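Local atomic coordinates of sulfonate ABC transporter, periplasmic sulfonate-binding protein SsuA (Methylobacillus flagellatus, PDB entry 3UIF), a protein that probably binds sulfonates or related sulfate esters in the periplasm and delivers them to an ABC transporter for uptake. Residues Pro272-Val286 with Gln298-Val310. Sequence-based numbering, arbitrary orientation.
Sequences PLYDVALQEHYRKAV and QADVQQMLNPHFV
Gln-298 lays its aliphatic part against Val-286, CB 3.7 Å from Val-286 CG1, while NE2 is hydrogen-bonded to Gln-290. Val-301 divides its branches: CG1, anti to the backbone N (chi1 177°), meets Tyr-282 CB at 3.9 Å, and CG2 touches Val-286 CG2 at 4.1 Å. Selenomethionine Met-304 brings CE to the edge of the Tyr-282 ring. Leu-305 forks: CD2 sits over that ring's centre, 4.1 Å from the centroid and 9° off the normal, a CH-pi contact, whereas CD1 packs on Leu-278 CD2. Pro-307 CA makes the second CH-pi contact, 3.6 Å from the centroid of the Tyr-274 ring, and Val-310 CG2 reaches that ring's edge, 3.9 Å from CE1. Tyr-274 OH is hydrogen-bonded to Leu-91 O, so an alanine here would probably cost that carbonyl its bond from the hydroxyl and open a gap beside Pro-307. No hydrogen bond joins the segments; helix 276-291 and its preceding loop pack on the weakly bonded helix around 301-304, the following link and the start of helix 308-316. In this probable type 2 periplasmic binding protein fold, helix 77-85 touches Met-304, strand 89-94 bonds to Met-304 and Asn-306 through the Leu-91 backbone, and helix 215-233 packs against Pro-272 and Val-310.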
loop_
_atom_site.group_PDB
_atom_site.type_symbol
_atom_site.label_atom_id
_atom_site.label_comp_id
_atom_site.label_asym_id
_atom_site.label_seq_id
_atom_site.Cartn_x
_atom_site.Cartn_y
_atom_site.Cartn_z
ATOM N N PRO A 272 -4.748 -7.262 -9.186
ATOM C CA PRO A 272 -3.482 -6.917 -9.828
ATOM C C PRO A 272 -3.673 -6.169 -11.142
ATOM O O PRO A 272 -2.716 -5.926 -11.872
ATOM C CB PRO A 272 -2.869 -8.287 -10.094
ATOM C CG PRO A 272 -4.065 -9.160 -10.355
ATOM C CD PRO A 272 -5.170 -8.641 -9.493
ATOM N N LEU A 273 -4.916 -5.815 -11.443
ATOM C CA LEU A 273 -5.245 -5.163 -12.704
ATOM C C LEU A 273 -4.664 -3.761 -12.815
ATOM O O LEU A 273 -4.663 -2.989 -11.845
ATOM C CB LEU A 273 -6.767 -5.129 -12.897
ATOM C CG LEU A 273 -7.428 -6.511 -12.948
ATOM C CD1 LEU A 273 -8.897 -6.380 -13.293
ATOM C CD2 LEU A 273 -6.727 -7.432 -13.948
ATOM N N TYR A 274 -4.178 -3.450 -14.008
ATOM C CA TYR A 274 -3.647 -2.138 -14.319
ATOM C C TYR A 274 -4.777 -1.300 -14.876
ATOM O O TYR A 274 -4.679 -0.756 -15.964
ATOM C CB TYR A 274 -2.483 -2.243 -15.322
ATOM C CG TYR A 274 -1.208 -2.823 -14.727
ATOM C CD1 TYR A 274 -1.091 -4.202 -14.486
ATOM C CD2 TYR A 274 -0.118 -1.991 -14.397
ATOM C CE1 TYR A 274 0.056 -4.733 -13.936
ATOM C CE2 TYR A 274 1.042 -2.514 -13.846
ATOM C CZ TYR A 274 1.121 -3.885 -13.617
ATOM O OH TYR A 274 2.260 -4.430 -13.067
ATOM N N ASP A 275 -5.853 -1.195 -14.111
ATOM C CA ASP A 275 -7.058 -0.547 -14.598
ATOM C C ASP A 275 -6.979 0.984 -14.550
ATOM O O ASP A 275 -5.969 1.553 -14.140
ATOM C CB ASP A 275 -8.331 -1.110 -13.918
ATOM C CG ASP A 275 -8.304 -1.033 -12.384
ATOM O OD1 ASP A 275 -7.554 -0.212 -11.798
ATOM O OD2 ASP A 275 -9.078 -1.805 -11.753
ATOM N N VAL A 276 -8.045 1.642 -14.982
ATOM C CA VAL A 276 -8.082 3.091 -15.011
ATOM C C VAL A 276 -7.861 3.721 -13.624
ATOM O O VAL A 276 -7.153 4.736 -13.499
ATOM C CB VAL A 276 -9.375 3.608 -15.685
ATOM C CG1 VAL A 276 -9.355 5.123 -15.776
ATOM C CG2 VAL A 276 -9.503 3.022 -17.086
ATOM N N ALA A 277 -8.426 3.101 -12.589
ATOM C CA ALA A 277 -8.272 3.600 -11.215
ATOM C C ALA A 277 -6.825 3.495 -10.693
ATOM O O ALA A 277 -6.367 4.363 -9.930
ATOM C CB ALA A 277 -9.248 2.903 -10.275
ATOM N N LEU A 278 -6.112 2.443 -11.112
ATOM C CA LEU A 278 -4.667 2.332 -10.844
ATOM C C LEU A 278 -3.839 3.420 -11.533
ATOM O O LEU A 278 -3.039 4.100 -10.888
ATOM C CB LEU A 278 -4.138 0.954 -11.240
ATOM C CG LEU A 278 -2.648 0.782 -10.974
ATOM C CD1 LEU A 278 -2.348 -0.481 -10.192
ATOM C CD2 LEU A 278 -1.875 0.857 -12.281
ATOM N N GLN A 279 -4.022 3.568 -12.841
ATOM C CA GLN A 279 -3.344 4.615 -13.586
ATOM C C GLN A 279 -3.569 5.977 -12.921
ATOM O O GLN A 279 -2.622 6.716 -12.644
ATOM C CB GLN A 279 -3.813 4.640 -15.037
ATOM C CG GLN A 279 -3.247 3.504 -15.883
ATOM C CD GLN A 279 -4.116 3.168 -17.104
ATOM O OE1 GLN A 279 -4.570 4.061 -17.849
ATOM N NE2 GLN A 279 -4.351 1.864 -17.316
ATOM N N GLU A 280 -4.830 6.283 -12.637
ATOM C CA GLU A 280 -5.202 7.547 -12.028
ATOM C C GLU A 280 -4.550 7.777 -10.636
ATOM O O GLU A 280 -4.011 8.851 -10.343
ATOM C CB GLU A 280 -6.723 7.596 -11.959
ATOM C CG GLU A 280 -7.293 8.832 -11.303
ATOM C CD GLU A 280 -7.022 10.084 -12.101
ATOM O OE1 GLU A 280 -6.405 9.990 -13.195
ATOM O OE2 GLU A 280 -7.431 11.164 -11.619
ATOM N N HIS A 281 -4.595 6.759 -9.788
ATOM C CA HIS A 281 -3.893 6.803 -8.522
ATOM C C HIS A 281 -2.429 7.138 -8.724
ATOM O O HIS A 281 -1.876 7.958 -7.997
ATOM C CB HIS A 281 -4.065 5.479 -7.777
ATOM C CG HIS A 281 -3.202 5.361 -6.551
ATOM N ND1 HIS A 281 -3.527 5.946 -5.373
ATOM C CD2 HIS A 281 -1.965 4.738 -6.355
ATOM C CE1 HIS A 281 -2.556 5.689 -4.461
ATOM N NE2 HIS A 281 -1.603 4.955 -5.065
ATOM N N TYR A 282 -1.785 6.517 -9.711
ATOM C CA TYR A 282 -0.361 6.768 -9.970
ATOM C C TYR A 282 -0.041 8.159 -10.534
ATOM O O TYR A 282 0.895 8.820 -10.067
ATOM C CB TYR A 282 0.248 5.645 -10.803
ATOM C CG TYR A 282 0.644 4.503 -9.911
ATOM C CD1 TYR A 282 1.915 4.471 -9.330
ATOM C CD2 TYR A 282 -0.258 3.471 -9.608
ATOM C CE1 TYR A 282 2.284 3.439 -8.486
ATOM C CE2 TYR A 282 0.104 2.438 -8.758
ATOM C CZ TYR A 282 1.375 2.431 -8.195
ATOM O OH TYR A 282 1.774 1.424 -7.351
ATOM N N ARG A 283 -0.831 8.597 -11.508
ATOM C CA ARG A 283 -0.828 9.980 -11.954
ATOM C C ARG A 283 -1.001 10.934 -10.755
ATOM O O ARG A 283 -0.247 11.893 -10.602
ATOM C CB ARG A 283 -1.928 10.223 -13.009
ATOM C CG ARG A 283 -2.033 11.687 -13.441
ATOM C CD ARG A 283 -3.242 12.022 -14.334
ATOM N NE ARG A 283 -4.524 12.162 -13.610
ATOM C CZ ARG A 283 -4.900 13.234 -12.904
ATOM N NH1 ARG A 283 -6.088 13.253 -12.308
ATOM N NH2 ARG A 283 -4.097 14.292 -12.786
ATOM N N LYS A 284 -1.984 10.666 -9.902
ATOM C CA LYS A 284 -2.262 11.559 -8.781
ATOM C C LYS A 284 -1.111 11.561 -7.774
ATOM O O LYS A 284 -0.647 12.630 -7.343
ATOM C CB LYS A 284 -3.571 11.182 -8.104
ATOM C CG LYS A 284 -4.798 11.734 -8.792
ATOM C CD LYS A 284 -6.045 11.406 -7.991
ATOM C CE LYS A 284 -7.262 12.159 -8.513
ATOM N NZ LYS A 284 -8.397 12.079 -7.541
ATOM N N ALA A 285 -0.649 10.356 -7.431
ATOM C CA ALA A 285 0.424 10.165 -6.475
ATOM C C ALA A 285 1.729 10.816 -6.912
ATOM O O ALA A 285 2.450 11.360 -6.080
ATOM C CB ALA A 285 0.635 8.686 -6.186
ATOM N N VAL A 286 2.045 10.770 -8.203
ATOM C CA VAL A 286 3.291 11.383 -8.673
ATOM C C VAL A 286 3.209 12.907 -8.584
ATOM O O VAL A 286 4.196 13.559 -8.246
ATOM C CB VAL A 286 3.709 10.886 -10.072
ATOM C CG1 VAL A 286 4.834 11.727 -10.645
ATOM C CG2 VAL A 286 4.153 9.435 -9.984
ATOM N N GLN A 298 8.896 15.047 -11.475
ATOM C CA GLN A 298 7.824 14.054 -11.586
ATOM C C GLN A 298 8.242 12.846 -12.425
ATOM O O GLN A 298 8.632 12.984 -13.570
ATOM C CB GLN A 298 6.561 14.675 -12.165
ATOM C CG GLN A 298 5.709 15.435 -11.161
ATOM C CD GLN A 298 4.274 15.615 -11.646
ATOM O OE1 GLN A 298 3.660 14.681 -12.160
ATOM N NE2 GLN A 298 3.737 16.817 -11.483
ATOM N N ALA A 299 8.156 11.657 -11.839
ATOM C CA ALA A 299 8.464 10.419 -12.546
ATOM C C ALA A 299 7.497 10.207 -13.700
ATOM O O ALA A 299 6.313 10.497 -13.574
ATOM C CB ALA A 299 8.391 9.242 -11.585
ATOM N N ASP A 300 8.010 9.714 -14.824
ATOM C CA ASP A 300 7.192 9.280 -15.953
ATOM C C ASP A 300 6.362 8.062 -15.509
ATOM O O ASP A 300 6.910 6.993 -15.223
ATOM C CB ASP A 300 8.116 8.950 -17.135
ATOM C CG ASP A 300 7.367 8.519 -18.399
ATOM O OD1 ASP A 300 6.115 8.478 -18.419
ATOM O OD2 ASP A 300 8.049 8.217 -19.404
ATOM N N VAL A 301 5.044 8.236 -15.439
ATOM C CA VAL A 301 4.152 7.191 -14.922
ATOM C C VAL A 301 4.139 5.963 -15.827
ATOM O O VAL A 301 4.175 4.827 -15.346
ATOM C CB VAL A 301 2.703 7.710 -14.721
ATOM C CG1 VAL A 301 1.786 6.590 -14.260
ATOM C CG2 VAL A 301 2.661 8.858 -13.721
ATOM N N GLN A 302 4.090 6.207 -17.135
ATOM C CA GLN A 302 4.005 5.139 -18.153
ATOM C C GLN A 302 5.200 4.162 -18.101
ATOM O O GLN A 302 5.014 2.949 -18.099
ATOM C CB GLN A 302 3.817 5.743 -19.563
ATOM C CG GLN A 302 2.636 6.722 -19.684
ATOM C CD GLN A 302 3.031 8.212 -19.720
ATOM O OE1 GLN A 302 3.475 8.725 -20.759
ATOM N NE2 GLN A 302 2.831 8.919 -18.601
ATOM N N GLN A 303 6.418 4.695 -18.021
ATOM C CA GLN A 303 7.637 3.871 -17.963
ATOM C C GLN A 303 7.797 3.059 -16.648
ATOM O O GLN A 303 8.595 2.123 -16.558
ATOM C CB GLN A 303 8.857 4.774 -18.186
ATOM C CG GLN A 303 10.163 4.058 -18.524
ATOM C CD GLN A 303 11.354 5.023 -18.638
ATOM O OE1 GLN A 303 12.426 4.763 -18.080
ATOM N NE2 GLN A 303 11.168 6.145 -19.347
HETATM N N MSE A 304 7.027 3.434 -15.637
HETATM C CA MSE A 304 7.085 2.828 -14.315
HETATM C C MSE A 304 6.055 1.728 -14.162
HETATM O O MSE A 304 6.163 0.901 -13.263
HETATM C CB MSE A 304 6.815 4.045 -13.457
HETATM C CG MSE A 304 6.535 3.756 -12.002
HETATM SE SE MSE A 304 6.345 5.530 -11.159
HETATM C CE MSE A 304 6.335 4.784 -9.357
ATOM N N LEU A 305 5.055 1.688 -15.036
ATOM C CA LEU A 305 4.073 0.612 -14.994
ATOM C C LEU A 305 4.214 -0.363 -16.157
ATOM O O LEU A 305 4.113 0.032 -17.319
ATOM C CB LEU A 305 2.659 1.177 -15.000
ATOM C CG LEU A 305 2.271 2.297 -14.041
ATOM C CD1 LEU A 305 0.889 2.791 -14.439
ATOM C CD2 LEU A 305 2.334 1.849 -12.587
ATOM N N ASN A 306 4.434 -1.637 -15.841
ATOM C CA ASN A 306 4.517 -2.679 -16.851
ATOM C C ASN A 306 3.462 -3.776 -16.659
ATOM O O ASN A 306 3.656 -4.676 -15.846
ATOM C CB ASN A 306 5.924 -3.273 -16.863
ATOM C CG ASN A 306 6.168 -4.186 -18.053
ATOM O OD1 ASN A 306 5.259 -4.504 -18.819
ATOM N ND2 ASN A 306 7.402 -4.615 -18.202
ATOM N N PRO A 307 2.348 -3.712 -17.420
ATOM C CA PRO A 307 1.256 -4.693 -17.307
ATOM C C PRO A 307 1.487 -6.035 -18.021
ATOM O O PRO A 307 0.621 -6.912 -17.960
ATOM C CB PRO A 307 0.064 -3.963 -17.949
ATOM C CG PRO A 307 0.696 -3.078 -18.967
ATOM C CD PRO A 307 2.034 -2.659 -18.406
ATOM N N HIS A 308 2.627 -6.202 -18.683
ATOM C CA HIS A 308 2.856 -7.396 -19.515
ATOM C C HIS A 308 2.869 -8.713 -18.765
ATOM O O HIS A 308 2.399 -9.725 -19.288
ATOM C CB HIS A 308 4.116 -7.238 -20.390
ATOM C CG HIS A 308 4.578 -8.529 -21.045
ATOM N ND1 HIS A 308 3.888 -9.131 -22.046
ATOM C CD2 HIS A 308 5.700 -9.341 -20.795
ATOM C CE1 HIS A 308 4.541 -10.264 -22.427
ATOM N NE2 HIS A 308 5.648 -10.390 -21.659
ATOM N N PHE A 309 3.391 -8.711 -17.541
ATOM C CA PHE A 309 3.549 -9.940 -16.754
ATOM C C PHE A 309 2.267 -10.475 -16.097
ATOM O O PHE A 309 2.086 -11.696 -15.993
ATOM C CB PHE A 309 4.669 -9.771 -15.724
ATOM C CG PHE A 309 5.978 -9.430 -16.347
ATOM C CD1 PHE A 309 6.732 -10.412 -16.988
ATOM C CD2 PHE A 309 6.436 -8.117 -16.353
ATOM C CE1 PHE A 309 7.940 -10.093 -17.603
ATOM C CE2 PHE A 309 7.648 -7.791 -16.960
ATOM C CZ PHE A 309 8.400 -8.785 -17.591
ATOM N N VAL A 310 1.402 -9.564 -15.652
ATOM C CA VAL A 310 0.113 -9.919 -15.082
ATOM C C VAL A 310 -0.829 -10.442 -16.190
ATOM O O VAL A 310 -1.523 -11.465 -16.017
ATOM C CB VAL A 310 -0.485 -8.714 -14.332
ATOM C CG1 VAL A 310 -1.995 -8.857 -14.133
ATOM C CG2 VAL A 310 0.258 -8.494 -13.017
#